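Local structure of carbohydrate deacetylase Agd3 (Neosartorya fumigata, 6NWZ) at residues D262-N267 and P503-Q508; S269-T274 and F545-L550; V275-G280 and R551-T556; V456-R461 and R491-I496. The protein probably removes N-acetyl groups from galactosaminogalactan, the exopolysaccharide of the fungal biofilm, as a zinc-binding carbohydrate deacetylase. All coordinates share one frame; numbering follows the deposited sequence.

Contact 1. Residues D262-N267 and P503-Q508; sequences DIYYPN and PACTVQ
Tyr264 and Tyr265, in the loop that joins the short antiparallel strands 261-262 and 270-271, lean on the first turns of helix 503-513 beside the Cys500-Cys505 disulfide. The two backbones come closest at Tyr265 and Cys505, whose CA atoms are 4.9 Å apart. Cys505 points its sulfur into the loop: SG is 3.6 Å from Tyr264 CB and 4.1 Å from Ile263 CG2, while its CB faces Tyr265 CB at 4.0 Å. Both tyrosines have CG trans to their own backbone N (chi1 175° in each), but their rings go to different places. The Tyr264 ring slants past the backbone of Cys505 and Gln508, and its hydroxyl is hydrogen-bonded to Asp512, one turn further along the helix. The Tyr265 ring instead lies against the aliphatic part of Gln508, with ring and amide planes 31° apart. The Gln508 chain bends at chi2 (57°), and its NE2 makes a weak hydrogen bond to Asp512. The two segments are thus joined by apolar packing alone, with Ile263 on its buried side and Tyr265 at the surface. At that outer margin Gln508 CG approaches Tyr265 CD1 to 3.5 Å.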
loop_
_atom_site.group_PDB
_atom_site.type_symbol
_atom_site.label_atom_id
_atom_site.label_comp_id
_atom_site.label_asym_id
_atom_site.label_seq_id
_atom_site.Cartn_x
_atom_site.Cartn_y
_atom_site.Cartn_z
ATOM N N ASP A 262 -7.060 10.963 -26.642
ATOM C CA ASP A 262 -8.079 11.984 -26.835
ATOM C C ASP A 262 -8.441 12.615 -25.495
ATOM O O ASP A 262 -8.800 11.914 -24.544
ATOM C CB ASP A 262 -9.324 11.389 -27.495
ATOM C CG ASP A 262 -9.029 10.749 -28.843
ATOM O OD1 ASP A 262 -8.644 11.477 -29.781
ATOM O OD2 ASP A 262 -9.181 9.514 -28.965
ATOM N N ILE A 263 -8.349 13.936 -25.425
ATOM C CA ILE A 263 -8.617 14.666 -24.192
ATOM C C ILE A 263 -10.121 14.760 -23.964
ATOM O O ILE A 263 -10.918 14.779 -24.910
ATOM C CB ILE A 263 -7.945 16.053 -24.259
ATOM C CG1 ILE A 263 -6.434 15.875 -24.439
ATOM C CG2 ILE A 263 -8.259 16.891 -23.023
ATOM C CD1 ILE A 263 -5.799 14.942 -23.408
ATOM N N TYR A 264 -10.519 14.811 -22.691
ATOM C CA TYR A 264 -11.926 14.714 -22.313
ATOM C C TYR A 264 -12.652 16.061 -22.352
ATOM O O TYR A 264 -13.689 16.185 -23.012
ATOM C CB TYR A 264 -12.048 14.087 -20.920
ATOM C CG TYR A 264 -13.464 14.060 -20.396
ATOM C CD1 TYR A 264 -14.355 13.079 -20.808
ATOM C CD2 TYR A 264 -13.912 15.021 -19.497
ATOM C CE1 TYR A 264 -15.650 13.051 -20.336
ATOM C CE2 TYR A 264 -15.208 15.002 -19.018
ATOM C CZ TYR A 264 -16.073 14.014 -19.442
ATOM O OH TYR A 264 -17.365 13.981 -18.972
ATOM N N TYR A 265 -12.137 17.079 -21.630
ATOM C CA TYR A 265 -12.927 18.300 -21.466
ATOM C C TYR A 265 -12.983 19.117 -22.750
ATOM O O TYR A 265 -14.085 19.293 -23.300
ATOM C CB TYR A 265 -12.425 19.117 -20.272
ATOM C CG TYR A 265 -13.153 20.440 -20.148
ATOM C CD1 TYR A 265 -14.523 20.483 -19.920
ATOM C CD2 TYR A 265 -12.476 21.646 -20.282
ATOM C CE1 TYR A 265 -15.198 21.685 -19.818
ATOM C CE2 TYR A 265 -13.142 22.857 -20.182
ATOM C CZ TYR A 265 -14.505 22.867 -19.949
ATOM O OH TYR A 265 -15.200 24.050 -19.844
ATOM N N PRO A 266 -11.868 19.644 -23.293
ATOM C CA PRO A 266 -11.975 20.265 -24.616
ATOM C C PRO A 266 -12.162 19.176 -25.659
ATOM O O PRO A 266 -11.192 18.726 -26.276
ATOM C CB PRO A 266 -10.643 21.013 -24.779
ATOM C CG PRO A 266 -9.987 20.980 -23.418
ATOM C CD PRO A 266 -10.483 19.712 -22.796
ATOM N N ASN A 267 -13.406 18.732 -25.833
ATOM C CA ASN A 267 -13.688 17.580 -26.679
ATOM C C ASN A 267 -13.159 17.799 -28.091
ATOM O O ASN A 267 -13.185 18.916 -28.618
ATOM C CB ASN A 267 -15.194 17.308 -26.719
ATOM C CG ASN A 267 -15.534 16.027 -27.461
ATOM O OD1 ASN A 267 -14.749 15.078 -27.470
ATOM N ND2 ASN A 267 -16.703 15.997 -28.094
ATOM N N PRO A 503 -5.925 20.500 -14.972
ATOM C CA PRO A 503 -6.828 20.426 -13.810
ATOM C C PRO A 503 -8.295 20.560 -14.185
ATOM O O PRO A 503 -9.137 19.832 -13.644
ATOM C CB PRO A 503 -6.355 21.591 -12.929
ATOM C CG PRO A 503 -4.923 21.770 -13.295
ATOM C CD PRO A 503 -4.849 21.487 -14.769
ATOM N N ALA A 504 -8.619 21.470 -15.110
ATOM C CA ALA A 504 -10.002 21.637 -15.548
ATOM C C ALA A 504 -10.579 20.337 -16.089
ATOM O O ALA A 504 -11.746 20.016 -15.839
ATOM C CB ALA A 504 -10.085 22.733 -16.611
ATOM N N CYS A 505 -9.778 19.576 -16.834
ATOM C CA CYS A 505 -10.261 18.322 -17.400
ATOM C C CYS A 505 -10.622 17.326 -16.302
ATOM O O CYS A 505 -11.747 16.818 -16.259
ATOM C CB CYS A 505 -9.210 17.740 -18.349
ATOM S SG CYS A 505 -9.686 16.207 -19.204
ATOM N N THR A 506 -9.668 17.021 -15.409
ATOM C CA THR A 506 -9.929 16.024 -14.370
ATOM C C THR A 506 -11.107 16.428 -13.496
ATOM O O THR A 506 -11.964 15.596 -13.174
ATOM C CB THR A 506 -8.691 15.798 -13.497
ATOM O OG1 THR A 506 -7.983 17.031 -13.322
ATOM C CG2 THR A 506 -7.780 14.753 -14.110
ATOM N N VAL A 507 -11.164 17.699 -13.097
ATOM C CA VAL A 507 -12.266 18.157 -12.260
ATOM C C VAL A 507 -13.593 17.965 -12.980
ATOM O O VAL A 507 -14.584 17.529 -12.383
ATOM C CB VAL A 507 -12.045 19.623 -11.840
ATOM C CG1 VAL A 507 -13.260 20.160 -11.109
ATOM C CG2 VAL A 507 -10.816 19.730 -10.955
ATOM N N GLN A 508 -13.626 18.255 -14.282
ATOM C CA GLN A 508 -14.860 18.104 -15.046
ATOM C C GLN A 508 -15.301 16.644 -15.107
ATOM O O GLN A 508 -16.460 16.322 -14.825
ATOM C CB GLN A 508 -14.676 18.668 -16.452
ATOM C CG GLN A 508 -15.978 18.872 -17.173
ATOM C CD GLN A 508 -16.903 19.782 -16.402
ATOM O OE1 GLN A 508 -16.482 20.819 -15.885
ATOM N NE2 GLN A 508 -18.167 19.394 -16.301
#

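Contact 2. Residues S269-T274 and F545-L550. With ZN (zinc ion), chain M.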
loop_
_atom_site.group_PDB
_atom_site.type_symbol
_atom_site.label_atom_id
_atom_site.label_comp_id
_atom_site.label_asym_id
_atom_site.label_seq_id
_atom_site.Cartn_x
_atom_site.Cartn_y
_atom_site.Cartn_z
ATOM N N SER A 269 -10.007 17.409 -28.910
ATOM C CA SER A 269 -8.592 17.726 -28.826
ATOM C C SER A 269 -7.797 16.482 -28.452
ATOM O O SER A 269 -8.297 15.579 -27.775
ATOM C CB SER A 269 -8.336 18.835 -27.804
ATOM O OG SER A 269 -8.658 18.400 -26.494
ATOM N N THR A 270 -6.550 16.440 -28.908
ATOM C CA THR A 270 -5.655 15.325 -28.647
ATOM C C THR A 270 -4.359 15.853 -28.055
ATOM O O THR A 270 -3.949 16.983 -28.332
ATOM C CB THR A 270 -5.350 14.540 -29.925
ATOM O OG1 THR A 270 -4.581 15.362 -30.813
ATOM C CG2 THR A 270 -6.641 14.129 -30.615
ATOM N N PHE A 271 -3.709 15.024 -27.240
ATOM C CA PHE A 271 -2.429 15.402 -26.660
ATOM C C PHE A 271 -1.450 14.239 -26.722
ATOM O O PHE A 271 -1.827 13.082 -26.506
ATOM C CB PHE A 271 -2.573 15.875 -25.210
ATOM C CG PHE A 271 -1.272 16.282 -24.587
ATOM C CD1 PHE A 271 -0.658 17.472 -24.951
ATOM C CD2 PHE A 271 -0.644 15.465 -23.664
ATOM C CE1 PHE A 271 0.549 17.846 -24.391
ATOM C CE2 PHE A 271 0.563 15.830 -23.102
ATOM C CZ PHE A 271 1.163 17.021 -23.465
ATOM N N ARG A 272 -0.194 14.565 -27.031
ATOM C CA ARG A 272 0.934 13.644 -26.954
ATOM C C ARG A 272 2.070 14.356 -26.238
ATOM O O ARG A 272 2.472 15.450 -26.647
ATOM C CB ARG A 272 1.393 13.184 -28.343
ATOM C CG ARG A 272 2.543 12.182 -28.323
ATOM C CD ARG A 272 2.967 11.820 -29.736
ATOM N NE ARG A 272 3.733 10.577 -29.805
ATOM C CZ ARG A 272 5.046 10.516 -29.995
ATOM N NH1 ARG A 272 5.746 11.630 -30.134
ATOM N NH2 ARG A 272 5.658 9.339 -30.050
ATOM N N ILE A 273 2.581 13.738 -25.173
ATOM C CA ILE A 273 3.617 14.342 -24.340
ATOM C C ILE A 273 4.793 14.759 -25.218
ATOM O O ILE A 273 5.080 14.118 -26.236
ATOM C CB ILE A 273 4.049 13.372 -23.219
ATOM C CG1 ILE A 273 4.611 14.143 -22.022
ATOM C CG2 ILE A 273 5.049 12.336 -23.730
ATOM C CD1 ILE A 273 3.558 14.928 -21.263
ATOM N N THR A 274 5.460 15.852 -24.855
ATOM C CA THR A 274 6.555 16.385 -25.653
ATOM C C THR A 274 7.879 16.264 -24.906
ATOM O O THR A 274 7.937 15.869 -23.740
ATOM C CB THR A 274 6.295 17.848 -26.031
ATOM O OG1 THR A 274 6.306 18.658 -24.850
ATOM C CG2 THR A 274 4.951 17.983 -26.715
ATOM N N PHE A 545 -1.457 5.972 -13.705
ATOM C CA PHE A 545 -1.514 7.260 -14.387
ATOM C C PHE A 545 -1.265 7.038 -15.875
ATOM O O PHE A 545 -0.964 5.925 -16.318
ATOM C CB PHE A 545 -0.506 8.262 -13.805
ATOM C CG PHE A 545 -0.716 8.555 -12.342
ATOM C CD1 PHE A 545 -1.705 9.438 -11.932
ATOM C CD2 PHE A 545 0.069 7.944 -11.377
ATOM C CE1 PHE A 545 -1.904 9.708 -10.585
ATOM C CE2 PHE A 545 -0.125 8.209 -10.029
ATOM C CZ PHE A 545 -1.113 9.092 -9.633
ATOM N N HIS A 546 -1.399 8.112 -16.654
ATOM C CA HIS A 546 -1.285 8.023 -18.105
ATOM C C HIS A 546 -0.489 9.206 -18.640
ATOM O O HIS A 546 -0.307 10.218 -17.960
ATOM C CB HIS A 546 -2.668 7.947 -18.760
ATOM C CG HIS A 546 -3.399 6.678 -18.448
ATOM N ND1 HIS A 546 -3.922 6.410 -17.201
ATOM C CD2 HIS A 546 -3.664 5.591 -19.210
ATOM C CE1 HIS A 546 -4.490 5.218 -17.211
ATOM N NE2 HIS A 546 -4.348 4.699 -18.418
ATOM N N GLN A 547 -0.019 9.061 -19.887
ATOM C CA GLN A 547 0.963 9.997 -20.429
ATOM C C GLN A 547 0.416 11.416 -20.509
ATOM O O GLN A 547 1.164 12.380 -20.304
ATOM C CB GLN A 547 1.433 9.524 -21.810
ATOM C CG GLN A 547 0.340 9.457 -22.873
ATOM C CD GLN A 547 0.182 10.752 -23.658
ATOM O OE1 GLN A 547 1.110 11.558 -23.748
ATOM N NE2 GLN A 547 -0.999 10.953 -24.232
ATOM N N ALA A 548 -0.879 11.567 -20.791
ATOM C CA ALA A 548 -1.463 12.899 -20.869
ATOM C C ALA A 548 -1.393 13.638 -19.539
ATOM O O ALA A 548 -1.452 14.873 -19.530
ATOM C CB ALA A 548 -2.914 12.807 -21.346
ATOM N N ASN A 549 -1.257 12.919 -18.420
ATOM C CA ASN A 549 -1.223 13.555 -17.106
ATOM C C ASN A 549 0.086 14.284 -16.827
ATOM O O ASN A 549 0.158 15.028 -15.843
ATOM C CB ASN A 549 -1.458 12.521 -15.999
ATOM C CG ASN A 549 -2.729 11.714 -16.202
ATOM O OD1 ASN A 549 -2.823 10.567 -15.763
ATOM N ND2 ASN A 549 -3.712 12.309 -16.867
ATOM N N LEU A 550 1.117 14.085 -17.646
ATOM C CA LEU A 550 2.416 14.701 -17.408
ATOM C C LEU A 550 2.555 16.065 -18.068
ATOM O O LEU A 550 3.636 16.661 -18.003
ATOM C CB LEU A 550 3.539 13.776 -17.898
ATOM C CG LEU A 550 3.579 12.330 -17.391
ATOM C CD1 LEU A 550 4.903 11.682 -17.751
ATOM C CD2 LEU A 550 3.346 12.253 -15.899
HETATM ZN ZN ZN M . -4.076 2.375 -18.449
#
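Gln547 reaches across to the backbone of Phe271 and Ile273 and supplies both hydrogen bonds of this buried contact. Its NE2 donates to Phe271 O (3.2 Å, N-H...O 158°), lying above the plane of that carbonyl. Its OE1 accepts from Ile273 N at 3.0 Å and is met in its own carbonyl plane. One amide therefore takes the C=O of one residue and the N-H of the second residue after it, as a residue of a parallel neighbouring strand would, and the two bonds fix its rotation. To get there, CG sits between the backbone N and carbonyl carbon (chi1 62°) and the chain bends again at chi2.

Apolar contacts join into one cluster next to this amide. The Phe271 ring presents its edge to the backbone of Ala548, with CD2 3.9 Å from Ala548 CA. Ile273 CD1 lies 3.6 Å from Leu550 CB and also meets the edge of the Phe271 ring. Met278 of helix 275-289 packs on both Ile273 and Leu550.

Within 545-550, Asn549 OD1 accepts from His546 N at 3.0 Å, holding the 3-10 turn against the end of strand 542-546. Metal coordination begins here: His546 NE2 binds a zinc ion at 2.3 Å, and Asp255 is its other protein ligand. Gln547 packs on Asp256, which with His388 and His392 binds a second zinc ion in the Asp-His-His arrangement familiar from metal-dependent polysaccharide deacetylases.

Contact 3. Residues V275-G280 and R551-T556; sequences VEDMNG and RNADVT
Asp277 and Asn552 exchange backbone and side-chain hydrogen bonds where the first turn of helix 275-289 meets the type I beta turn Asn552-Val555. The Asp277 carboxylate, its CG turned trans to the carbonyl carbon (chi1 -77°), directs OD1 at the start of the turn. There OD1 accepts from Ala553 N at 2.7 Å, nearly in line with its C-O bond, and from Asn552 N at 3.0 Å, from above the carboxylate plane. Two peptide N-H groups on one oxygen would be expected to stabilise its negative charge.

Asn552 returns the link. With chi1 at 70° its CG lies over its own backbone, and ND2 reaches Asp277 O at 2.8 Å in an almost straight bond (172°) within the amide plane. The same nitrogen is also hydrogen-bonded to Leu550 O, so the amide is held from two sides; Asn552 OD1 rests by Gly280 CA. Ala553 fills in with CB 3.7 Å from Glu276 CB.

Arg551 starts away from the helix, and its chain is extended from CG to NE. Its NH2 forms a salt bridge with Asp554 OD2 (2.7 Å) on the syn lone pair, while NH1 pairs with Asp501. The result is a turn docked on a helix N-terminus: Thr274 N-caps the helix through Asp277 N, and Asp277, in turn, ties this first turn to the loop after strand 542-546.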
loop_
_atom_site.group_PDB
_atom_site.type_symbol
_atom_site.label_atom_id
_atom_site.label_comp_id
_atom_site.label_asym_id
_atom_site.label_seq_id
_atom_site.Cartn_x
_atom_site.Cartn_y
_atom_site.Cartn_z
ATOM N N VAL A 275 8.957 16.615 -25.611
ATOM C CA VAL A 275 10.285 16.604 -25.004
ATOM C C VAL A 275 10.388 17.671 -23.920
ATOM O O VAL A 275 10.998 17.446 -22.868
ATOM C CB VAL A 275 11.365 16.780 -26.087
ATOM C CG1 VAL A 275 12.711 17.102 -25.459
ATOM C CG2 VAL A 275 11.463 15.523 -26.949
ATOM N N GLU A 276 9.793 18.845 -24.151
ATOM C CA GLU A 276 9.816 19.888 -23.128
ATOM C C GLU A 276 9.061 19.442 -21.882
ATOM O O GLU A 276 9.517 19.672 -20.753
ATOM C CB GLU A 276 9.227 21.188 -23.680
ATOM C CG GLU A 276 9.979 21.785 -24.871
ATOM C CD GLU A 276 9.656 21.100 -26.195
ATOM O OE1 GLU A 276 8.679 20.323 -26.254
ATOM O OE2 GLU A 276 10.385 21.341 -27.181
ATOM N N ASP A 277 7.905 18.800 -22.070
ATOM C CA ASP A 277 7.165 18.226 -20.950
ATOM C C ASP A 277 8.045 17.285 -20.139
ATOM O O ASP A 277 8.121 17.389 -18.908
ATOM C CB ASP A 277 5.931 17.481 -21.462
ATOM C CG ASP A 277 4.801 18.409 -21.863
ATOM O OD1 ASP A 277 4.560 19.404 -21.151
ATOM O OD2 ASP A 277 4.146 18.134 -22.891
ATOM N N MET A 278 8.722 16.357 -20.824
ATOM C CA MET A 278 9.525 15.356 -20.131
ATOM C C MET A 278 10.728 15.975 -19.425
ATOM O O MET A 278 11.115 15.508 -18.349
ATOM C CB MET A 278 9.975 14.272 -21.115
ATOM C CG MET A 278 8.852 13.345 -21.599
ATOM S SD MET A 278 7.868 12.581 -20.282
ATOM C CE MET A 278 9.145 11.988 -19.183
ATOM N N ASN A 279 11.325 17.022 -20.001
ATOM C CA ASN A 279 12.412 17.711 -19.308
ATOM C C ASN A 279 11.928 18.318 -17.998
ATOM O O ASN A 279 12.676 18.362 -17.013
ATOM C CB ASN A 279 13.019 18.786 -20.208
ATOM C CG ASN A 279 14.032 18.223 -21.181
ATOM O OD1 ASN A 279 14.718 17.245 -20.879
ATOM N ND2 ASN A 279 14.127 18.830 -22.361
ATOM N N GLY A 280 10.681 18.792 -17.966
ATOM C CA GLY A 280 10.125 19.291 -16.720
ATOM C C GLY A 280 9.957 18.197 -15.683
ATOM O O GLY A 280 10.254 18.397 -14.500
ATOM N N ARG A 551 1.495 16.574 -18.696
ATOM C CA ARG A 551 1.576 17.851 -19.391
ATOM C C ARG A 551 1.895 18.966 -18.406
ATOM O O ARG A 551 1.123 19.227 -17.478
ATOM C CB ARG A 551 0.265 18.150 -20.117
ATOM C CG ARG A 551 0.377 19.326 -21.071
ATOM C CD ARG A 551 -0.970 19.957 -21.353
ATOM N NE ARG A 551 -0.884 20.941 -22.427
ATOM C CZ ARG A 551 -1.531 20.844 -23.583
ATOM N NH1 ARG A 551 -2.334 19.815 -23.815
ATOM N NH2 ARG A 551 -1.388 21.786 -24.502
ATOM N N ASN A 552 3.032 19.623 -18.609
ATOM C CA ASN A 552 3.479 20.696 -17.722
ATOM C C ASN A 552 4.181 21.845 -18.436
ATOM O O ASN A 552 4.084 22.984 -17.967
ATOM C CB ASN A 552 4.428 20.129 -16.646
ATOM C CG ASN A 552 5.771 19.701 -17.216
ATOM O OD1 ASN A 552 6.727 20.478 -17.234
ATOM N ND2 ASN A 552 5.851 18.459 -17.681
ATOM N N ALA A 553 4.869 21.603 -19.554
ATOM C CA ALA A 553 5.720 22.630 -20.146
ATOM C C ALA A 553 4.932 23.867 -20.551
ATOM O O ALA A 553 5.478 24.974 -20.545
ATOM C CB ALA A 553 6.467 22.064 -21.352
ATOM N N ASP A 554 3.654 23.708 -20.896
ATOM C CA ASP A 554 2.873 24.800 -21.464
ATOM C C ASP A 554 1.557 25.016 -20.726
ATOM O O ASP A 554 0.604 25.538 -21.312
ATOM C CB ASP A 554 2.602 24.543 -22.949
ATOM C CG ASP A 554 1.833 23.249 -23.194
ATOM O OD1 ASP A 554 2.267 22.178 -22.715
ATOM O OD2 ASP A 554 0.786 23.304 -23.869
ATOM N N VAL A 555 1.475 24.630 -19.457
ATOM C CA VAL A 555 0.227 24.701 -18.722
ATOM C C VAL A 555 0.206 25.983 -17.903
ATOM O O VAL A 555 1.239 26.596 -17.620
ATOM C CB VAL A 555 -0.000 23.464 -17.818
ATOM C CG1 VAL A 555 0.237 22.180 -18.600
ATOM C CG2 VAL A 555 0.879 23.523 -16.575
ATOM N N THR A 556 -0.997 26.404 -17.539
ATOM C CA THR A 556 -1.147 27.545 -16.653
ATOM C C THR A 556 -0.629 27.175 -15.267
ATOM O O THR A 556 -0.984 26.111 -14.746
ATOM C CB THR A 556 -2.610 27.974 -16.572
ATOM O OG1 THR A 556 -3.008 28.579 -17.808
ATOM C CG2 THR A 556 -2.811 28.961 -15.435
#

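Contact 4. Residues V456-R461 and R491-I496; sequences VGDNTR and RWATRI
Asn459 pairs with Arg491 through its backbone and its side chain at once. Asn459 N donates to Arg491 O at 3.0 Å, nearly end-on to the carbonyl. Asn459 OD1 accepts from Arg491 N, also at 3.0 Å, but from well above its carbonyl plane (59°). The other arm of the amide, ND2, lies 3.0 Å above one face of the Trp492 ring, offset toward the rim; amide and ring stand 83° apart, so the amide points down on the indole.

Val456 packs across the Arg491 side chain at a slant. Its CG2 touches the methylene groups, and CG1 sits over the middle of the guanidinium, 4.0 Å from CZ. A bend at chi3 (76°) curls the chain round CG2 and brings the guanidinium under CG1. A water bridges the segments, donating to Gly457 O (2.9 Å) and accepting from Arg491 NE (2.7 Å). Thr460 CG2 and Ala493 CB meet at the margin.

Further out, Asp458 makes weak hydrogen bonds to Thr460 N and OG1, bracing the type I turn Asp458-Arg461 that carries Asn459. Asn459 ND2 is hydrogen-bonded to Asp541. Arg491 NH2 has two partners, a hydrogen bond to Gln253 and a salt bridge to the zinc ligand Asp255, whereas the Trp492 ring stacks on His534, a ligand of another zinc ion with Asp530. The contact thus continues the pairing of parallel strands 454-456 and 487-492 into a loop, and one strand end sends neighbouring residues to two zinc sites.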
loop_
_atom_site.group_PDB
_atom_site.type_symbol
_atom_site.label_atom_id
_atom_site.label_comp_id
_atom_site.label_asym_id
_atom_site.label_seq_id
_atom_site.Cartn_x
_atom_site.Cartn_y
_atom_site.Cartn_z
ATOM N N VAL A 456 -0.264 -6.317 -13.965
ATOM C CA VAL A 456 -0.904 -5.411 -13.028
ATOM C C VAL A 456 -2.394 -5.399 -13.339
ATOM O O VAL A 456 -2.809 -5.582 -14.488
ATOM C CB VAL A 456 -0.277 -3.999 -13.109
ATOM C CG1 VAL A 456 -0.715 -3.266 -14.369
ATOM C CG2 VAL A 456 -0.604 -3.210 -11.883
ATOM N N GLY A 457 -3.208 -5.220 -12.301
ATOM C CA GLY A 457 -4.648 -5.315 -12.459
ATOM C C GLY A 457 -5.381 -3.996 -12.316
ATOM O O GLY A 457 -4.909 -2.957 -12.789
ATOM N N ASP A 458 -6.542 -4.032 -11.665
ATOM C CA ASP A 458 -7.341 -2.831 -11.436
ATOM C C ASP A 458 -8.130 -3.042 -10.153
ATOM O O ASP A 458 -9.029 -3.888 -10.114
ATOM C CB ASP A 458 -8.272 -2.552 -12.612
ATOM C CG ASP A 458 -9.044 -1.259 -12.449
ATOM O OD1 ASP A 458 -8.701 -0.460 -11.550
ATOM O OD2 ASP A 458 -10.000 -1.040 -13.224
ATOM N N ASN A 459 -7.807 -2.269 -9.114
ATOM C CA ASN A 459 -8.437 -2.456 -7.811
ATOM C C ASN A 459 -9.898 -2.026 -7.774
ATOM O O ASN A 459 -10.539 -2.224 -6.737
ATOM C CB ASN A 459 -7.651 -1.712 -6.732
ATOM C CG ASN A 459 -6.387 -2.445 -6.331
ATOM O OD1 ASN A 459 -5.971 -3.389 -7.000
ATOM N ND2 ASN A 459 -5.768 -2.016 -5.236
ATOM N N THR A 460 -10.441 -1.451 -8.850
ATOM C CA THR A 460 -11.875 -1.191 -8.921
ATOM C C THR A 460 -12.662 -2.413 -9.379
ATOM O O THR A 460 -13.896 -2.394 -9.335
ATOM C CB THR A 460 -12.171 -0.015 -9.862
ATOM O OG1 THR A 460 -11.890 -0.393 -11.215
ATOM C CG2 THR A 460 -11.323 1.198 -9.497
ATOM N N ARG A 461 -11.976 -3.469 -9.813
ATOM C CA ARG A 461 -12.610 -4.701 -10.267
ATOM C C ARG A 461 -12.280 -5.817 -9.283
ATOM O O ARG A 461 -11.185 -6.400 -9.350
ATOM C CB ARG A 461 -12.133 -5.060 -11.677
ATOM C CG ARG A 461 -12.432 -3.979 -12.710
ATOM C CD ARG A 461 -11.542 -4.088 -13.938
ATOM N NE ARG A 461 -11.739 -5.339 -14.662
ATOM C CZ ARG A 461 -11.033 -5.696 -15.730
ATOM N NH1 ARG A 461 -10.086 -4.891 -16.194
ATOM N NH2 ARG A 461 -11.273 -6.853 -16.333
ATOM N N ARG A 491 -3.323 -2.651 -8.220
ATOM C CA ARG A 491 -2.976 -1.278 -8.567
ATOM C C ARG A 491 -4.174 -0.377 -8.306
ATOM O O ARG A 491 -5.308 -0.719 -8.649
ATOM C CB ARG A 491 -2.542 -1.137 -10.033
ATOM C CG ARG A 491 -1.969 0.241 -10.384
ATOM C CD ARG A 491 -1.245 0.253 -11.737
ATOM N NE ARG A 491 -2.171 0.262 -12.867
ATOM C CZ ARG A 491 -1.823 0.521 -14.126
ATOM N NH1 ARG A 491 -2.741 0.507 -15.082
ATOM N NH2 ARG A 491 -0.561 0.801 -14.433
ATOM N N TRP A 492 -3.904 0.783 -7.720
ATOM C CA TRP A 492 -4.927 1.764 -7.408
ATOM C C TRP A 492 -5.188 2.689 -8.592
ATOM O O TRP A 492 -4.283 3.030 -9.359
ATOM C CB TRP A 492 -4.516 2.600 -6.195
ATOM C CG TRP A 492 -4.364 1.812 -4.926
ATOM C CD1 TRP A 492 -3.215 1.620 -4.210
ATOM C CD2 TRP A 492 -5.396 1.111 -4.222
ATOM N NE1 TRP A 492 -3.471 0.846 -3.103
ATOM C CE2 TRP A 492 -4.802 0.521 -3.087
ATOM C CE3 TRP A 492 -6.765 0.926 -4.440
ATOM C CZ2 TRP A 492 -5.529 -0.241 -2.176
ATOM C CZ3 TRP A 492 -7.484 0.169 -3.533
ATOM C CH2 TRP A 492 -6.864 -0.405 -2.416
ATOM N N ALA A 493 -6.445 3.100 -8.726
ATOM C CA ALA A 493 -6.843 4.133 -9.667
ATOM C C ALA A 493 -7.066 5.438 -8.919
ATOM O O ALA A 493 -7.397 5.446 -7.731
ATOM C CB ALA A 493 -8.115 3.739 -10.420
ATOM N N THR A 494 -6.872 6.548 -9.622
ATOM C CA THR A 494 -7.003 7.872 -9.034
ATOM C C THR A 494 -7.981 8.696 -9.859
ATOM O O THR A 494 -8.356 8.325 -10.975
ATOM C CB THR A 494 -5.647 8.586 -8.955
ATOM O OG1 THR A 494 -5.154 8.814 -10.282
ATOM C CG2 THR A 494 -4.645 7.736 -8.197
ATOM N N ARG A 495 -8.390 9.831 -9.293
ATOM C CA ARG A 495 -9.218 10.799 -10.001
ATOM C C ARG A 495 -8.426 11.635 -10.998
ATOM O O ARG A 495 -8.999 12.534 -11.628
ATOM C CB ARG A 495 -9.935 11.706 -8.996
ATOM C CG ARG A 495 -10.981 10.972 -8.173
ATOM C CD ARG A 495 -11.335 11.717 -6.900
ATOM N NE ARG A 495 -12.226 10.930 -6.050
ATOM C CZ ARG A 495 -11.812 10.031 -5.162
ATOM N NH1 ARG A 495 -10.515 9.803 -4.999
ATOM N NH2 ARG A 495 -12.694 9.362 -4.434
ATOM N N ILE A 496 -7.126 11.376 -11.141
ATOM C CA ILE A 496 -6.347 11.906 -12.252
ATOM C C ILE A 496 -6.589 10.975 -13.433
ATOM O O ILE A 496 -5.924 9.942 -13.571
ATOM C CB ILE A 496 -4.851 12.007 -11.903
ATOM C CG1 ILE A 496 -4.661 12.735 -10.570
ATOM C CG2 ILE A 496 -4.093 12.717 -13.007
ATOM C CD1 ILE A 496 -5.218 14.143 -10.550
HETATM O O HOH W 1 -4.832 -0.107 -13.033
#

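All four contacts lie in the deacetylase domain. Contacts 1, 2 and 3 form a continuous patch: contacts 2 and 3 are centred 10 Å apart, contacts 1 and 2 about 12 Å. Their first segments follow one another through 262-280, from the short hairpin into helix 275-289. The second segments of contacts 2 and 3 run together through 545-556, whereas that of contact 1 comes earlier, on helix 503-513. Contact 4, whose segments both fall between 262-280 and helix 503-513, has its centre 18 Å from that of contact 2; adjacent strands 487-492 and 542-546 connect them. Along this sheet, Arg491 salt-bridges Asp255, which shares its zinc ion with His546, linking contacts 2 and 4 at one zinc site.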